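Local coordinates for sulfur carrier protein ThiS adenylyltransferase (Escherichia coli, PDB 1ZUD) that adenylates the C-terminal glycine of the sulfur carrier protein ThiS with ATP, a step of thiamine biosynthesis, at residues C[58-63]-C[104-109]; C[147-152]-C[199-204]; C[156-161]-C[218-223]. One frame throughout, in Å; residues are numbered along the deposited sequence.

Contact 1: residues C[58-63]-C[104-109]; sequences ADDDDV and QQRLTG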
ATOM      1  N   ALA C  58      15.596  -9.908  12.038  1.00 21.46           N
ATOM      2  CA  ALA C  58      15.801  -9.807  13.485  1.00 22.61           C
ATOM      3  C   ALA C  58      14.469  -9.569  14.205  1.00 26.42           C
ATOM      4  O   ALA C  58      13.697  -8.665  13.831  1.00 25.02           O
ATOM      5  CB  ALA C  58      16.803  -8.619  13.765  1.00 21.72           C
ATOM      6  N   ASP C  59      14.183 -10.372  15.229  1.00 20.01           N
ATOM      7  CA  ASP C  59      12.968 -10.155  16.027  1.00 23.23           C
ATOM      8  C   ASP C  59      13.154 -10.961  17.316  1.00 21.97           C
ATOM      9  O   ASP C  59      13.766 -12.021  17.291  1.00 24.04           O
ATOM     10  CB  ASP C  59      11.703 -10.626  15.272  1.00 26.98           C
ATOM     11  CG  ASP C  59      10.361 -10.132  15.933  1.00 40.94           C
ATOM     12  OD1 ASP C  59       9.770  -9.081  15.524  1.00 37.13           O
ATOM     13  OD2 ASP C  59       9.887 -10.808  16.879  1.00 48.39           O
ATOM     14  N   ASP C  60      12.646 -10.453  18.432  1.00 21.39           N
ATOM     15  CA  ASP C  60      12.791 -11.184  19.669  1.00 29.50           C
ATOM     16  C   ASP C  60      11.503 -11.872  20.142  1.00 25.39           C
ATOM     17  O   ASP C  60      11.502 -12.383  21.244  1.00 28.90           O
ATOM     18  CB  ASP C  60      13.299 -10.261  20.775  1.00 29.59           C
ATOM     19  CG  ASP C  60      12.263  -9.208  21.175  1.00 39.78           C
ATOM     20  OD1 ASP C  60      11.256  -9.001  20.441  1.00 38.78           O
ATOM     21  OD2 ASP C  60      12.463  -8.577  22.234  1.00 50.86           O
ATOM     22  N   ASP C  61      10.436 -11.906  19.333  1.00 22.59           N
ATOM     23  CA  ASP C  61       9.169 -12.505  19.773  1.00 22.87           C
ATOM     24  C   ASP C  61       8.939 -13.937  19.289  1.00 21.27           C
ATOM     25  O   ASP C  61       9.664 -14.405  18.465  1.00 20.62           O
ATOM     26  CB  ASP C  61       7.999 -11.671  19.269  1.00 25.78           C
ATOM     27  CG  ASP C  61       7.891 -10.326  19.976  1.00 40.17           C
ATOM     28  OD1 ASP C  61       7.820  -9.290  19.273  1.00 39.85           O
ATOM     29  OD2 ASP C  61       7.863 -10.307  21.231  1.00 39.88           O
ATOM     30  N   ASP C  62       7.919 -14.598  19.842  1.00 23.21           N
ATOM     31  CA  ASP C  62       7.481 -15.937  19.427  1.00 26.84           C
ATOM     32  C   ASP C  62       6.098 -15.694  18.761  1.00 23.89           C
ATOM     33  O   ASP C  62       5.414 -14.722  19.065  1.00 25.79           O
ATOM     34  CB  ASP C  62       7.298 -16.881  20.649  1.00 25.10           C
ATOM     35  CG  ASP C  62       8.653 -17.351  21.257  1.00 38.83           C
ATOM     36  OD1 ASP C  62       9.683 -17.421  20.545  1.00 35.94           O
ATOM     37  OD2 ASP C  62       8.691 -17.665  22.467  1.00 42.32           O
ATOM     38  N   VAL C  63       5.675 -16.564  17.859  1.00 22.45           N
ATOM     39  CA  VAL C  63       4.383 -16.360  17.237  1.00 22.18           C
ATOM     40  C   VAL C  63       3.230 -16.542  18.242  1.00 23.90           C
ATOM     41  O   VAL C  63       3.226 -17.472  19.055  1.00 27.62           O
ATOM     42  CB  VAL C  63       4.212 -17.319  16.039  1.00 18.89           C
ATOM     43  CG1 VAL C  63       2.835 -17.100  15.395  1.00 17.38           C
ATOM     44  CG2 VAL C  63       5.414 -17.083  15.003  1.00 20.69           C
ATOM     45  N   GLN C 104      17.435 -14.007  16.476  1.00 25.06           N
ATOM     46  CA  GLN C 104      16.346 -13.970  17.449  1.00 24.95           C
ATOM     47  C   GLN C 104      16.829 -13.081  18.605  1.00 29.79           C
ATOM     48  O   GLN C 104      17.316 -13.566  19.631  1.00 28.28           O
ATOM     49  CB  GLN C 104      16.022 -15.368  17.968  1.00 27.48           C
ATOM     50  CG  GLN C 104      14.775 -15.437  18.864  1.00 27.17           C
ATOM     51  CD  GLN C 104      13.465 -15.105  18.138  1.00 31.85           C
ATOM     52  OE1 GLN C 104      13.366 -15.154  16.898  1.00 25.10           O
ATOM     53  NE2 GLN C 104      12.454 -14.770  18.915  1.00 27.20           N
ATOM     54  N   GLN C 105      16.747 -11.776  18.420  1.00 28.27           N
ATOM     55  CA  GLN C 105      17.192 -10.923  19.477  1.00 27.25           C
ATOM     56  C   GLN C 105      16.639  -9.513  19.276  1.00 31.23           C
ATOM     57  O   GLN C 105      16.070  -9.196  18.210  1.00 27.89           O
ATOM     58  CB  GLN C 105      18.746 -10.979  19.547  1.00 29.74           C
ATOM     59  CG  GLN C 105      19.425 -10.288  18.401  1.00 33.92           C
ATOM     60  CD  GLN C 105      20.940 -10.400  18.430  1.00 37.09           C
ATOM     61  OE1 GLN C 105      21.518 -11.259  17.771  1.00 35.01           O
ATOM     62  NE2 GLN C 105      21.589  -9.525  19.200  1.00 26.11           N
ATOM     63  N   ARG C 106      16.745  -8.703  20.331  1.00 32.41           N
ATOM     64  CA  ARG C 106      16.311  -7.301  20.317  1.00 39.49           C
ATOM     65  C   ARG C 106      17.651  -6.655  20.062  1.00 34.40           C
ATOM     66  O   ARG C 106      18.481  -6.558  20.965  1.00 34.87           O
ATOM     67  CB  ARG C 106      15.767  -6.861  21.689  1.00 41.45           C
ATOM     68  CG  ARG C 106      15.319  -5.376  21.741  1.00 50.47           C
ATOM     69  CD  ARG C 106      14.671  -5.032  23.083  1.00 54.48           C
ATOM     70  NE  ARG C 106      14.273  -3.628  23.211  1.00 67.64           N
ATOM     71  CZ  ARG C 106      15.107  -2.611  23.453  1.00 71.99           C
ATOM     72  NH1 ARG C 106      16.414  -2.822  23.597  1.00 69.86           N
ATOM     73  NH2 ARG C 106      14.627  -1.372  23.568  1.00 75.22           N
ATOM     74  N   LEU C 107      17.857  -6.257  18.818  1.00 29.89           N
ATOM     75  CA  LEU C 107      19.136  -5.703  18.404  1.00 26.06           C
ATOM     76  C   LEU C 107      19.385  -4.409  19.070  1.00 27.34           C
ATOM     77  O   LEU C 107      18.586  -3.492  18.943  1.00 27.31           O
ATOM     78  CB  LEU C 107      19.159  -5.456  16.899  1.00 27.35           C
ATOM     79  CG  LEU C 107      19.372  -6.635  15.957  1.00 27.09           C
ATOM     80  CD1 LEU C 107      19.320  -6.153  14.496  1.00 23.43           C
ATOM     81  CD2 LEU C 107      20.740  -7.277  16.274  1.00 25.61           C
ATOM     82  N   THR C 108      20.507  -4.327  19.754  1.00 27.57           N
ATOM     83  CA  THR C 108      20.876  -3.096  20.406  1.00 29.28           C
ATOM     84  C   THR C 108      22.403  -3.038  20.571  1.00 26.14           C
ATOM     85  O   THR C 108      23.118  -4.052  20.464  1.00 26.89           O
ATOM     86  CB  THR C 108      20.168  -2.990  21.808  1.00 37.58           C
ATOM     87  OG1 THR C 108      20.479  -1.721  22.395  1.00 43.44           O
ATOM     88  CG2 THR C 108      20.633  -4.113  22.756  1.00 37.69           C
ATOM     89  N   GLY C 109      22.886  -1.844  20.854  1.00 29.70           N
ATOM     90  CA  GLY C 109      24.308  -1.665  21.060  1.00 30.28           C
ATOM     91  C   GLY C 109      25.199  -2.213  19.977  1.00 30.36           C
ATOM     92  O   GLY C 109      24.967  -1.996  18.776  1.00 26.70           O
TER
HETATM   93  O   HOH W   1      10.940 -14.779  22.039  1.00 28.69           O
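Two neighbouring parallel strands of the Rossmann-type nucleotide-binding fold, 54-58 and 99-103, run out into loops, and residues 58-63, from the last strand residue onward, meet 104-109 just past the strand ends. Both carry ATP-site residues, D59 on the first and L107 on the second. The side chain of Q104 does most of the joining. Its CB bond points away overall, yet CB still lies 4.1 Å from D59 O; CG is anti to the backbone N (chi1 -173°), and a bend at chi2 (65°) brings the tip back. CG passes D59 O, and Q104 CD reaches 3.2 Å from that same oxygen. OE1 also lies beside D59 O; both are acceptors, so no bond forms there, and OE1 is instead satisfied by the hydroxyl of S84. NE2 makes the productive contact, donating to D61 O at 2.8 Å with an angle of 155° at the hydrogen. The acceptor lies nearly in the Q104 amide plane, whereas the donor stands well above the carbonyl plane of D61. With S84 at one end of the amide and D61 at the other, its rotation is fixed. The loop it grips is folded as an Asx turn: D59 OD2 accepts from D61 N at 2.7 Å, while D59 OD1 takes the backbone N-H of L36. Further along, D60 and R106 run in the same direction, D60 OD2 lying 3.8 Å from R106 CB; the extended arginine leads away toward T131 of the ATP site, leaving R106 NE 5.4 Å from D60 OD2 with no contact between the charges. A58 CB packs on L107 CD1 at 3.6 Å, and L107 also rests on helix 109-118. A water donates to D60 O at 2.6 Å, weakly bonded also to D62 OD1 and Q104 NE2.

Contact 2: residues C[147-152]-C[199-204]; sequences ITASAV and TLQALE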
ATOM      1  N   ILE C 147      14.899   2.914   5.859  1.00 16.02           N
ATOM      2  CA  ILE C 147      13.522   3.048   5.374  1.00 16.30           C
ATOM      3  C   ILE C 147      12.673   2.704   6.561  1.00 20.24           C
ATOM      4  O   ILE C 147      12.668   1.571   7.042  1.00 22.58           O
ATOM      5  CB  ILE C 147      13.258   2.090   4.161  1.00 25.62           C
ATOM      6  CG1 ILE C 147      14.199   2.477   3.013  1.00 20.52           C
ATOM      7  CG2 ILE C 147      11.796   2.201   3.704  1.00 26.18           C
ATOM      8  CD1 ILE C 147      14.289   1.460   1.837  1.00 25.33           C
ATOM      9  N   THR C 148      11.903   3.667   7.031  1.00 20.14           N
ATOM     10  CA  THR C 148      11.131   3.427   8.225  1.00 17.91           C
ATOM     11  C   THR C 148       9.658   3.629   8.033  1.00 19.79           C
ATOM     12  O   THR C 148       9.247   4.517   7.307  1.00 22.14           O
ATOM     13  CB  THR C 148      11.637   4.381   9.422  1.00 31.62           C
ATOM     14  OG1 THR C 148      10.833   4.159  10.593  1.00 33.42           O
ATOM     15  CG2 THR C 148      11.508   5.884   9.028  1.00 30.55           C
ATOM     16  N   ALA C 149       8.855   2.832   8.720  1.00 20.16           N
ATOM     17  CA  ALA C 149       7.393   2.983   8.593  1.00 22.12           C
ATOM     18  C   ALA C 149       6.710   2.587   9.888  1.00 18.68           C
ATOM     19  O   ALA C 149       7.306   1.950  10.717  1.00 19.94           O
ATOM     20  CB  ALA C 149       6.869   2.119   7.414  1.00 21.80           C
ATOM     21  N   SER C 150       5.455   3.004  10.058  1.00 20.06           N
ATOM     22  CA  SER C 150       4.705   2.678  11.245  1.00 22.04           C
ATOM     23  C   SER C 150       3.217   2.671  10.849  1.00 19.96           C
ATOM     24  O   SER C 150       2.811   3.178   9.766  1.00 20.90           O
ATOM     25  CB  SER C 150       4.953   3.741  12.340  1.00 25.59           C
ATOM     26  OG  SER C 150       4.607   5.023  11.839  1.00 24.31           O
ATOM     27  N   ALA C 151       2.397   2.071  11.706  1.00 18.84           N
ATOM     28  CA  ALA C 151       0.964   2.074  11.442  1.00 15.47           C
ATOM     29  C   ALA C 151       0.236   1.779  12.729  1.00 17.35           C
ATOM     30  O   ALA C 151       0.778   1.065  13.558  1.00 19.47           O
ATOM     31  CB  ALA C 151       0.618   0.990  10.360  1.00 16.63           C
ATOM     32  N   VAL C 152      -0.975   2.323  12.886  1.00 19.83           N
ATOM     33  CA  VAL C 152      -1.801   2.056  14.063  1.00 21.98           C
ATOM     34  C   VAL C 152      -3.201   2.414  13.615  1.00 23.31           C
ATOM     35  O   VAL C 152      -3.372   3.349  12.841  1.00 21.12           O
ATOM     36  CB  VAL C 152      -1.369   2.901  15.366  1.00 27.42           C
ATOM     37  CG1 VAL C 152      -1.743   4.372  15.254  1.00 22.87           C
ATOM     38  CG2 VAL C 152      -2.051   2.330  16.608  1.00 24.38           C
ATOM     39  N   THR C 199       4.735  -3.284   2.781  1.00 17.05           N
ATOM     40  CA  THR C 199       4.958  -3.596   1.359  1.00 17.86           C
ATOM     41  C   THR C 199       5.622  -2.372   0.688  1.00 21.27           C
ATOM     42  O   THR C 199       6.511  -2.517  -0.189  1.00 18.61           O
ATOM     43  CB  THR C 199       3.608  -3.935   0.654  1.00 23.96           C
ATOM     44  OG1 THR C 199       3.041  -5.046   1.340  1.00 21.13           O
ATOM     45  CG2 THR C 199       3.818  -4.352  -0.834  1.00 18.89           C
ATOM     46  N   LEU C 200       5.183  -1.173   1.070  1.00 17.45           N
ATOM     47  CA  LEU C 200       5.801   0.056   0.499  1.00 19.16           C
ATOM     48  C   LEU C 200       7.273   0.174   0.922  1.00 16.66           C
ATOM     49  O   LEU C 200       8.075   0.666   0.165  1.00 21.03           O
ATOM     50  CB  LEU C 200       5.033   1.303   0.938  1.00 18.84           C
ATOM     51  CG  LEU C 200       3.705   1.392   0.189  1.00 27.55           C
ATOM     52  CD1 LEU C 200       2.845   2.523   0.834  1.00 24.58           C
ATOM     53  CD2 LEU C 200       3.977   1.563  -1.314  1.00 25.21           C
ATOM     54  N   GLN C 201       7.614  -0.248   2.145  1.00 19.37           N
ATOM     55  CA  GLN C 201       9.006  -0.292   2.563  1.00 22.04           C
ATOM     56  C   GLN C 201       9.788  -1.204   1.602  1.00 22.16           C
ATOM     57  O   GLN C 201      10.880  -0.858   1.204  1.00 17.88           O
ATOM     58  CB  GLN C 201       9.133  -0.871   3.969  1.00 23.90           C
ATOM     59  CG  GLN C 201       8.689   0.104   5.024  1.00 24.52           C
ATOM     60  CD  GLN C 201       8.918  -0.475   6.393  1.00 26.65           C
ATOM     61  OE1 GLN C 201       8.086  -1.242   6.868  1.00 26.06           O
ATOM     62  NE2 GLN C 201      10.047  -0.134   7.025  1.00 25.88           N
ATOM     63  N   ALA C 202       9.258  -2.388   1.261  1.00 16.19           N
ATOM     64  CA  ALA C 202       9.971  -3.261   0.295  1.00 15.80           C
ATOM     65  C   ALA C 202      10.195  -2.547  -1.058  1.00 16.04           C
ATOM     66  O   ALA C 202      11.261  -2.651  -1.684  1.00 18.58           O
ATOM     67  CB  ALA C 202       9.111  -4.628   0.055  1.00 14.44           C
ATOM     68  N   LEU C 203       9.146  -1.901  -1.552  1.00 16.82           N
ATOM     69  CA  LEU C 203       9.214  -1.165  -2.791  1.00 19.37           C
ATOM     70  C   LEU C 203      10.389  -0.138  -2.731  1.00 19.01           C
ATOM     71  O   LEU C 203      11.179  -0.029  -3.666  1.00 19.00           O
ATOM     72  CB  LEU C 203       7.925  -0.351  -3.025  1.00 18.80           C
ATOM     73  CG  LEU C 203       7.386  -0.196  -4.478  1.00 36.05           C
ATOM     74  CD1 LEU C 203       6.535   1.080  -4.548  1.00 23.03           C
ATOM     75  CD2 LEU C 203       8.428  -0.248  -5.601  1.00 22.39           C
ATOM     76  N   GLU C 204      10.458   0.634  -1.657  1.00 20.44           N
ATOM     77  CA  GLU C 204      11.524   1.667  -1.549  1.00 21.15           C
ATOM     78  C   GLU C 204      12.903   0.977  -1.546  1.00 22.24           C
ATOM     79  O   GLU C 204      13.879   1.465  -2.114  1.00 20.24           O
ATOM     80  CB  GLU C 204      11.282   2.492  -0.250  1.00 19.58           C
ATOM     81  CG  GLU C 204      10.014   3.387  -0.349  1.00 24.28           C
ATOM     82  CD  GLU C 204      10.006   4.260  -1.605  1.00 29.79           C
ATOM     83  OE1 GLU C 204       8.926   4.506  -2.216  1.00 29.82           O
ATOM     84  OE2 GLU C 204      11.108   4.695  -2.006  1.00 34.00           O
TER
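In the layered alpha/beta packing of the Rossmann-type ThiF fold, helix 191-210 lies on one face of the central sheet, and residues 199-204 pass over strand 147-152 nearly antiparallel (169°) to it, the segment axes 8.6 Å apart. Alternation along the strand selects the contact: I147 and A149 point their CB toward the helix, T148 points away, and every touching residue is buried. The polar part is one hydrogen bond: Q201 NE2 donates to I147 O at 3.1 Å, bent to 140° at the hydrogen. The oxygen lies in the glutamine amide plane, but the donor sits about 50° above the I147 carbonyl plane. The same NE2 also donates to D124 O, so this buried amide nitrogen bridges the backbones of two adjacent strands. The apolar part lies beside it. With CG anti to its carbonyl carbon, Q201 extends so that its aliphatic length and amide pass over A149, whose CB is 3.5 Å from Q201 CD. I147 and Q201 run alongside each other with opposite sense, I147 CG2 lying 4.0 Å from Q201 CG. One turn on, I147 CD1 meets the base of E204 at 3.8 Å from its CB, while the bent end of E204 leads away to R220 and K207 in salt bridges and to S227 of the second subunit. An alanine in place of Q201 would remove the amide and CG, and would probably leave I147 O and D124 O without this donor and A149 CB less well packed. Strands 121-124 and 155-161 flank strand 146-152, helix 40-50 packs against the helix through T199 and A202, and the second subunit of the homodimer meets it at L200 and L203.

Contact 3: residues C[156-161]-C[218-223]; sequences GQLMVL and ELRLFD
Four backbone hydrogen bonds zip residues 156-161 to 218-223 as antiparallel strands. G156 and F222 form one hydrogen-bonded pair, with F222 N to G156 O at 2.8 Å. L158 and R220 form the next, and there R220 N reaches L158 O at 2.8 Å, almost straight at the hydrogen (178°) and nearly along the C=O axis. Past this pair, a water accepts from V160 N and donates to E218 O at 2.6 Å, spanning a V160 N to E218 O separation of 4.3 Å.

Side chains follow the alternation. On the L158 face, L158 CD2 stands 3.5 Å above the centre of the R220 guanidinium plane, covering one of its faces. The bend of R220 at chi3 (60°) helps lay that group over the leucine, and a salt bridge from NH1 to E204 anchors it. On the other face the Q157 chain runs along L221, Q157 CG being 3.7 Å from L221 CD2, and M159 CG presses on L219 CD1 at a tight 3.4 Å. The amide of Q157 is held from beyond the strands by the backbone of Q61 and I63 of the bound ThiS chain, whose F60 packs on L219 and L221. Strands 146-152 and 228-233 continue the sheet to either side, while helix 191-210 backs L158 and V160.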
ATOM      1  N   GLY C 156      -0.962   5.282   8.695  1.00 18.37           N
ATOM      2  CA  GLY C 156       0.402   4.826   8.426  1.00 17.94           C
ATOM      3  C   GLY C 156       1.326   6.007   8.152  1.00 19.85           C
ATOM      4  O   GLY C 156       0.834   7.046   7.712  1.00 16.92           O
ATOM      5  N   GLN C 157       2.625   5.843   8.439  1.00 19.58           N
ATOM      6  CA  GLN C 157       3.657   6.851   8.201  1.00 23.78           C
ATOM      7  C   GLN C 157       4.840   6.147   7.581  1.00 22.58           C
ATOM      8  O   GLN C 157       5.188   5.062   8.004  1.00 19.87           O
ATOM      9  CB  GLN C 157       4.092   7.521   9.535  1.00 18.62           C
ATOM     10  CG  GLN C 157       2.884   8.154  10.266  1.00 28.55           C
ATOM     11  CD  GLN C 157       3.238   8.905  11.588  1.00 25.10           C
ATOM     12  OE1 GLN C 157       4.263   8.637  12.198  1.00 27.00           O
ATOM     13  NE2 GLN C 157       2.351   9.806  12.025  1.00 23.67           N
ATOM     14  N   LEU C 158       5.481   6.770   6.589  1.00 20.39           N
ATOM     15  CA  LEU C 158       6.641   6.161   5.952  1.00 21.07           C
ATOM     16  C   LEU C 158       7.669   7.273   5.524  1.00 22.94           C
ATOM     17  O   LEU C 158       7.260   8.343   5.090  1.00 21.17           O
ATOM     18  CB  LEU C 158       6.161   5.414   4.703  1.00 21.91           C
ATOM     19  CG  LEU C 158       7.194   5.012   3.661  1.00 35.40           C
ATOM     20  CD1 LEU C 158       8.026   3.894   4.229  1.00 33.98           C
ATOM     21  CD2 LEU C 158       6.473   4.549   2.369  1.00 40.33           C
ATOM     22  N   MET C 159       8.969   6.999   5.654  1.00 20.65           N
ATOM     23  CA  MET C 159      10.007   7.939   5.196  1.00 23.78           C
ATOM     24  C   MET C 159      11.209   7.149   4.764  1.00 21.38           C
ATOM     25  O   MET C 159      11.567   6.137   5.419  1.00 19.65           O
ATOM     26  CB  MET C 159      10.551   8.840   6.316  1.00 21.74           C
ATOM     27  CG  MET C 159       9.636   9.320   7.325  1.00 35.81           C
ATOM     28  SD  MET C 159      10.720  10.211   8.490  1.00 43.41           S
ATOM     29  CE  MET C 159      10.428   9.251   9.891  1.00 38.58           C
ATOM     30  N   VAL C 160      11.876   7.628   3.712  1.00 17.71           N
ATOM     31  CA  VAL C 160      13.143   7.035   3.230  1.00 16.32           C
ATOM     32  C   VAL C 160      14.264   8.050   3.588  1.00 24.92           C
ATOM     33  O   VAL C 160      14.255   9.203   3.091  1.00 22.45           O
ATOM     34  CB  VAL C 160      13.154   6.824   1.720  1.00 24.02           C
ATOM     35  CG1 VAL C 160      14.507   6.209   1.337  1.00 22.28           C
ATOM     36  CG2 VAL C 160      11.973   5.865   1.287  1.00 23.26           C
ATOM     37  N   LEU C 161      15.190   7.659   4.460  1.00 21.54           N
ATOM     38  CA  LEU C 161      16.250   8.592   4.894  1.00 24.97           C
ATOM     39  C   LEU C 161      17.570   8.054   4.401  1.00 27.64           C
ATOM     40  O   LEU C 161      17.975   6.901   4.698  1.00 25.36           O
ATOM     41  CB  LEU C 161      16.274   8.704   6.409  1.00 23.28           C
ATOM     42  CG  LEU C 161      14.962   8.908   7.101  1.00 27.50           C
ATOM     43  CD1 LEU C 161      15.110   8.559   8.591  1.00 26.05           C
ATOM     44  CD2 LEU C 161      14.532  10.315   6.894  1.00 26.13           C
ATOM     45  N   GLU C 218      11.078  12.537   2.360  1.00 27.18           N
ATOM     46  CA  GLU C 218       9.689  12.907   2.253  1.00 29.73           C
ATOM     47  C   GLU C 218       8.905  12.069   3.283  1.00 32.08           C
ATOM     48  O   GLU C 218       9.091  10.868   3.321  1.00 22.49           O
ATOM     49  CB  GLU C 218       9.327  12.490   0.844  1.00 37.44           C
ATOM     50  CG  GLU C 218       8.105  12.968   0.211  1.00 50.24           C
ATOM     51  CD  GLU C 218       8.108  12.516  -1.262  1.00 53.53           C
ATOM     52  OE1 GLU C 218       8.205  11.278  -1.516  1.00 49.50           O
ATOM     53  OE2 GLU C 218       8.025  13.398  -2.151  1.00 48.85           O
ATOM     54  N   LEU C 219       8.041  12.676   4.100  1.00 26.33           N
ATOM     55  CA  LEU C 219       7.253  11.901   5.033  1.00 26.95           C
ATOM     56  C   LEU C 219       5.907  11.624   4.306  1.00 24.89           C
ATOM     57  O   LEU C 219       5.267  12.551   3.817  1.00 23.67           O
ATOM     58  CB  LEU C 219       7.013  12.681   6.344  1.00 25.83           C
ATOM     59  CG  LEU C 219       6.014  12.035   7.305  1.00 27.06           C
ATOM     60  CD1 LEU C 219       6.620  10.708   7.812  1.00 19.32           C
ATOM     61  CD2 LEU C 219       5.686  12.989   8.471  1.00 25.21           C
ATOM     62  N   ARG C 220       5.553  10.337   4.155  1.00 18.85           N
ATOM     63  CA  ARG C 220       4.314   9.961   3.483  1.00 18.92           C
ATOM     64  C   ARG C 220       3.315   9.480   4.543  1.00 21.38           C
ATOM     65  O   ARG C 220       3.614   8.609   5.339  1.00 22.64           O
ATOM     66  CB  ARG C 220       4.648   8.908   2.433  1.00 22.68           C
ATOM     67  CG  ARG C 220       5.454   9.539   1.294  1.00 23.92           C
ATOM     68  CD  ARG C 220       6.347   8.546   0.557  1.00 27.22           C
ATOM     69  NE  ARG C 220       5.558   7.460  -0.053  1.00 27.91           N
ATOM     70  CZ  ARG C 220       6.088   6.391  -0.650  1.00 29.85           C
ATOM     71  NH1 ARG C 220       7.419   6.245  -0.743  1.00 25.07           N
ATOM     72  NH2 ARG C 220       5.286   5.438  -1.121  1.00 28.12           N
ATOM     73  N   LEU C 221       2.146  10.087   4.580  1.00 20.03           N
ATOM     74  CA  LEU C 221       1.144   9.765   5.599  1.00 22.70           C
ATOM     75  C   LEU C 221      -0.089   9.174   4.912  1.00 19.18           C
ATOM     76  O   LEU C 221      -0.572   9.675   3.896  1.00 19.99           O
ATOM     77  CB  LEU C 221       0.740  11.024   6.397  1.00 25.40           C
ATOM     78  CG  LEU C 221       1.930  11.849   6.984  1.00 23.08           C
ATOM     79  CD1 LEU C 221       1.387  13.161   7.626  1.00 32.06           C
ATOM     80  CD2 LEU C 221       2.687  11.072   8.046  1.00 19.95           C
ATOM     81  N   PHE C 222      -0.584   8.096   5.481  1.00 21.23           N
ATOM     82  CA  PHE C 222      -1.742   7.420   4.888  1.00 20.21           C
ATOM     83  C   PHE C 222      -2.912   7.414   5.877  1.00 14.66           C
ATOM     84  O   PHE C 222      -2.737   7.063   7.034  1.00 16.90           O
ATOM     85  CB  PHE C 222      -1.327   5.964   4.522  1.00 18.26           C
ATOM     86  CG  PHE C 222      -2.465   5.121   3.937  1.00 19.40           C
ATOM     87  CD1 PHE C 222      -3.248   5.613   2.905  1.00 21.47           C
ATOM     88  CD2 PHE C 222      -2.705   3.843   4.414  1.00 25.66           C
ATOM     89  CE1 PHE C 222      -4.283   4.859   2.324  1.00 25.33           C
ATOM     90  CE2 PHE C 222      -3.748   3.040   3.845  1.00 22.35           C
ATOM     91  CZ  PHE C 222      -4.527   3.548   2.809  1.00 23.84           C
ATOM     92  N   ASP C 223      -4.102   7.815   5.431  1.00 19.57           N
ATOM     93  CA  ASP C 223      -5.309   7.683   6.279  1.00 23.15           C
ATOM     94  C   ASP C 223      -6.135   6.573   5.513  1.00 20.75           C
ATOM     95  O   ASP C 223      -6.734   6.847   4.490  1.00 24.78           O
ATOM     96  CB  ASP C 223      -6.110   8.998   6.313  1.00 28.68           C
ATOM     97  CG  ASP C 223      -7.424   8.875   7.114  1.00 34.51           C
ATOM     98  OD1 ASP C 223      -7.969   7.740   7.285  1.00 30.96           O
ATOM     99  OD2 ASP C 223      -7.927   9.932   7.546  1.00 38.41           O
TER
HETATM  100  O   HOH W   2      10.805   9.634   1.890  1.00 27.96           O

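Following the chain from its N terminus, contact 1 comes first, joining 58-63 to 104-109 across 40 intervening residues and closing before the others open. It ties together the loops that leave strands 54-58 and 99-103. Contact 2 closes a loop with 46 residues between its segments and contact 3 one with 56, and these overlap and cross: 147-152 and 156-161 follow each other, and their partners 199-204 and 218-223 come later in the same order. Together they join two adjacent strands to helix 191-210 and to strand 218-223 that follows it. The two contacts touch directly, strand 146-152 lying beside strand 155-161. Contact 1 stands apart, its centre 24 Å from that of contact 3.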